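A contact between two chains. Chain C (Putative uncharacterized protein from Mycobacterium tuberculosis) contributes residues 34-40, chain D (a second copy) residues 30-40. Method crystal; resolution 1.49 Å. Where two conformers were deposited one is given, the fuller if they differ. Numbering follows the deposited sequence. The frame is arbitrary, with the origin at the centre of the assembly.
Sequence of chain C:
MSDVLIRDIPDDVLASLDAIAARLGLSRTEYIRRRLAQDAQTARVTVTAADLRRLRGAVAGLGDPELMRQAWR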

# COMPACT_ATOMS: atom_id res chain seq x y z
N ARG C 34 -12.98 14.75 -5.56
CA ARG C 34 -13.01 15.07 -4.14
C ARG C 34 -12.50 16.47 -3.85
O ARG C 34 -12.99 17.16 -2.93
CB ARG C 34 -12.21 14.00 -3.34
CG ARG C 34 -12.94 12.64 -3.23
CD ARG C 34 -12.25 11.75 -2.18
NE ARG C 34 -12.77 10.41 -2.26
CZ ARG C 34 -12.50 9.45 -1.38
NH1 ARG C 34 -11.80 9.74 -0.31
NH2 ARG C 34 -12.99 8.25 -1.53
N ARG C 35 -11.50 16.91 -4.60
CA ARG C 35 -10.93 18.24 -4.39
C ARG C 35 -11.92 19.32 -4.83
O ARG C 35 -12.06 20.35 -4.15
CB ARG C 35 -9.60 18.39 -5.13
CG ARG C 35 -8.98 19.78 -5.12
CD ARG C 35 -8.66 20.27 -3.73
NE ARG C 35 -8.13 21.64 -3.81
CZ ARG C 35 -8.59 22.66 -3.13
NH1 ARG C 35 -9.61 22.54 -2.27
NH2 ARG C 35 -8.00 23.82 -3.30
N LEU C 36 -12.60 19.09 -5.94
CA LEU C 36 -13.61 20.05 -6.37
C LEU C 36 -14.80 20.13 -5.42
O LEU C 36 -15.28 21.24 -5.15
CB LEU C 36 -14.10 19.77 -7.79
CG LEU C 36 -13.07 19.95 -8.91
CD1 LEU C 36 -13.68 19.56 -10.29
CD2 LEU C 36 -12.44 21.39 -8.92
N ALA C 37 -15.23 18.99 -4.87
CA ALA C 37 -16.28 19.01 -3.84
C ALA C 37 -15.82 19.80 -2.61
O ALA C 37 -16.56 20.59 -2.02
CB ALA C 37 -16.68 17.55 -3.45
N GLN C 38 -14.58 19.55 -2.17
CA GLN C 38 -14.03 20.21 -1.00
C GLN C 38 -14.10 21.71 -1.17
O GLN C 38 -14.49 22.45 -0.25
CB GLN C 38 -12.59 19.74 -0.74
CG GLN C 38 -12.00 20.36 0.54
CD GLN C 38 -10.57 20.07 0.70
OE1 GLN C 38 -9.73 20.59 -0.05
NE2 GLN C 38 -10.23 19.17 1.65
N ASP C 39 -13.63 22.21 -2.31
CA ASP C 39 -13.61 23.66 -2.59
C ASP C 39 -15.03 24.21 -2.59
O ASP C 39 -15.34 25.22 -1.95
CB ASP C 39 -12.91 23.89 -3.93
CG ASP C 39 -12.67 25.33 -4.27
OD1 ASP C 39 -12.62 26.20 -3.38
OD2 ASP C 39 -12.45 25.63 -5.45
N ALA C 40 -15.90 23.56 -3.36
CA ALA C 40 -17.29 24.02 -3.52
C ALA C 40 -18.01 24.11 -2.20
O ALA C 40 -18.90 24.97 -2.05
CB ALA C 40 -18.07 23.06 -4.46
N GLU D 30 -11.92 28.06 -16.51
CA GLU D 30 -10.73 28.84 -16.16
C GLU D 30 -10.48 28.79 -14.65
O GLU D 30 -9.33 28.67 -14.20
CB GLU D 30 -10.85 30.28 -16.61
CG GLU D 30 -9.57 31.13 -16.36
CD GLU D 30 -8.29 30.65 -17.09
OE1 GLU D 30 -8.37 30.04 -18.19
OE2 GLU D 30 -7.19 30.92 -16.58
N TYR D 31 -11.54 28.88 -13.85
CA TYR D 31 -11.39 28.76 -12.40
C TYR D 31 -10.80 27.41 -12.02
O TYR D 31 -9.85 27.33 -11.19
CB TYR D 31 -12.73 29.00 -11.67
CG TYR D 31 -12.60 28.76 -10.19
CD1 TYR D 31 -12.00 29.68 -9.40
CD2 TYR D 31 -13.01 27.58 -9.62
CE1 TYR D 31 -11.80 29.46 -8.05
CE2 TYR D 31 -12.80 27.31 -8.27
CZ TYR D 31 -12.19 28.26 -7.46
OH TYR D 31 -12.00 28.06 -6.12
N ILE D 32 -11.32 26.32 -12.58
CA ILE D 32 -10.80 24.99 -12.23
C ILE D 32 -9.31 24.84 -12.61
O ILE D 32 -8.50 24.33 -11.81
CB ILE D 32 -11.65 23.86 -12.87
CG1 ILE D 32 -13.06 23.86 -12.26
CG2 ILE D 32 -10.97 22.49 -12.78
CD1 ILE D 32 -14.05 22.98 -12.97
N ARG D 33 -8.95 25.33 -13.79
CA ARG D 33 -7.55 25.28 -14.26
C ARG D 33 -6.64 26.03 -13.28
O ARG D 33 -5.60 25.52 -12.85
CB ARG D 33 -7.46 25.91 -15.66
CG ARG D 33 -6.10 25.97 -16.30
CD ARG D 33 -6.20 26.64 -17.67
NE ARG D 33 -7.05 25.86 -18.57
CZ ARG D 33 -8.21 26.27 -19.10
NH1 ARG D 33 -8.70 27.48 -18.86
NH2 ARG D 33 -8.88 25.45 -19.91
N ARG D 34 -7.03 27.23 -12.88
CA ARG D 34 -6.23 27.99 -11.93
C ARG D 34 -6.16 27.38 -10.55
O ARG D 34 -5.13 27.46 -9.89
CB ARG D 34 -6.73 29.43 -11.85
CG ARG D 34 -6.48 30.23 -13.12
CD ARG D 34 -6.89 31.68 -12.96
NE ARG D 34 -6.84 32.39 -14.23
CZ ARG D 34 -6.87 33.71 -14.33
NH1 ARG D 34 -6.93 34.46 -13.24
NH2 ARG D 34 -6.82 34.27 -15.53
N ARG D 35 -7.27 26.80 -10.11
CA ARG D 35 -7.30 26.16 -8.81
C ARG D 35 -6.32 24.96 -8.75
O ARG D 35 -5.59 24.79 -7.77
CB ARG D 35 -8.74 25.71 -8.48
CG ARG D 35 -8.99 25.12 -7.08
CD ARG D 35 -8.69 26.14 -5.97
NE ARG D 35 -7.30 26.06 -5.54
CZ ARG D 35 -6.79 26.76 -4.54
NH1 ARG D 35 -5.52 26.58 -4.16
NH2 ARG D 35 -7.56 27.62 -3.88
N LEU D 36 -6.34 24.13 -9.78
CA LEU D 36 -5.43 23.00 -9.83
C LEU D 36 -3.94 23.42 -9.95
O LEU D 36 -3.07 22.83 -9.33
CB LEU D 36 -5.86 22.06 -10.94
CG LEU D 36 -7.23 21.38 -10.76
CD1 LEU D 36 -7.53 20.52 -12.00
CD2 LEU D 36 -7.33 20.54 -9.47
N ALA D 37 -3.66 24.45 -10.74
CA ALA D 37 -2.29 25.01 -10.84
C ALA D 37 -1.79 25.55 -9.51
O ALA D 37 -0.64 25.32 -9.11
CB ALA D 37 -2.25 26.09 -11.91
N GLN D 38 -2.67 26.23 -8.77
CA GLN D 38 -2.32 26.78 -7.46
C GLN D 38 -2.05 25.66 -6.47
O GLN D 38 -1.12 25.74 -5.64
CB GLN D 38 -3.43 27.73 -6.98
CG GLN D 38 -3.22 28.31 -5.59
CD GLN D 38 -4.37 29.19 -5.11
OE1 GLN D 38 -4.39 29.63 -3.96
NE2 GLN D 38 -5.35 29.45 -6.00
N ASP D 39 -2.87 24.61 -6.54
CA ASP D 39 -2.65 23.44 -5.70
C ASP D 39 -1.27 22.85 -5.95
O ASP D 39 -0.56 22.50 -5.00
CB ASP D 39 -3.70 22.36 -5.97
CG ASP D 39 -5.10 22.73 -5.47
OD1 ASP D 39 -5.28 23.70 -4.68
OD2 ASP D 39 -6.07 22.06 -5.91
N ALA D 40 -0.89 22.74 -7.23
CA ALA D 40 0.39 22.13 -7.60
C ALA D 40 1.56 22.97 -7.10
O ALA D 40 2.60 22.42 -6.67
CB ALA D 40 0.48 21.91 -9.10

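The two helices cross steeply, with 103° between their N-to-C directions and 11.9 Å between their axes at closest approach, so the contact is carried by side chains reaching across the gap. Its polar centre is the pairing of Arg C35 with Asp D39. The guanidinium meets the carboxylate through two hydrogen bonds, from Arg C35 NE to Asp D39 OD2 (3.0 Å) and from Arg C35 NH2 to Asp D39 OD1 (3.1 Å). Both are nearly straight, at 169° and 160°, and together they form a bidentate salt bridge in which each carboxylate oxygen accepts from a different nitrogen.

Asp D39 OD1 serves a second donor as well. Within its own helix, Arg D35 NH1 gives Asp D39 OD1 a weak hydrogen bond of 2.9 Å, bent to 125°, and the two donors meet this oxygen about 79° apart. The same carboxylate thus pairs with both guanidiniums, like charges close together: Arg C35 NH2 lies over one face of the Arg D35 guanidinium, 3.2 Å from Arg D35 NE. Both of these nitrogens are donors, and no hydrogen bond joins them.

The equivalent aspartate of the other copy is satisfied differently. Asp C39 OD2 accepts a short hydrogen bond from Tyr D31 OH (2.6 Å), lying at the edge of the tyrosine ring, near its plane, while Asp C39 OD1 is hydrogen-bonded elsewhere in the structure. The two aspartates also differ in chi1, t in Asp C39 and m in Asp D39, although CA-to-CB points toward the partner helix in both.

Beside this polar network, Leu C36 and Ile D32 make an apolar contact, with Leu C36 CD2 4.2 Å from Ile D32 CG1. Their CA-to-CB bonds point sideways, but the ends of both side chains come nearer to the opposing helix.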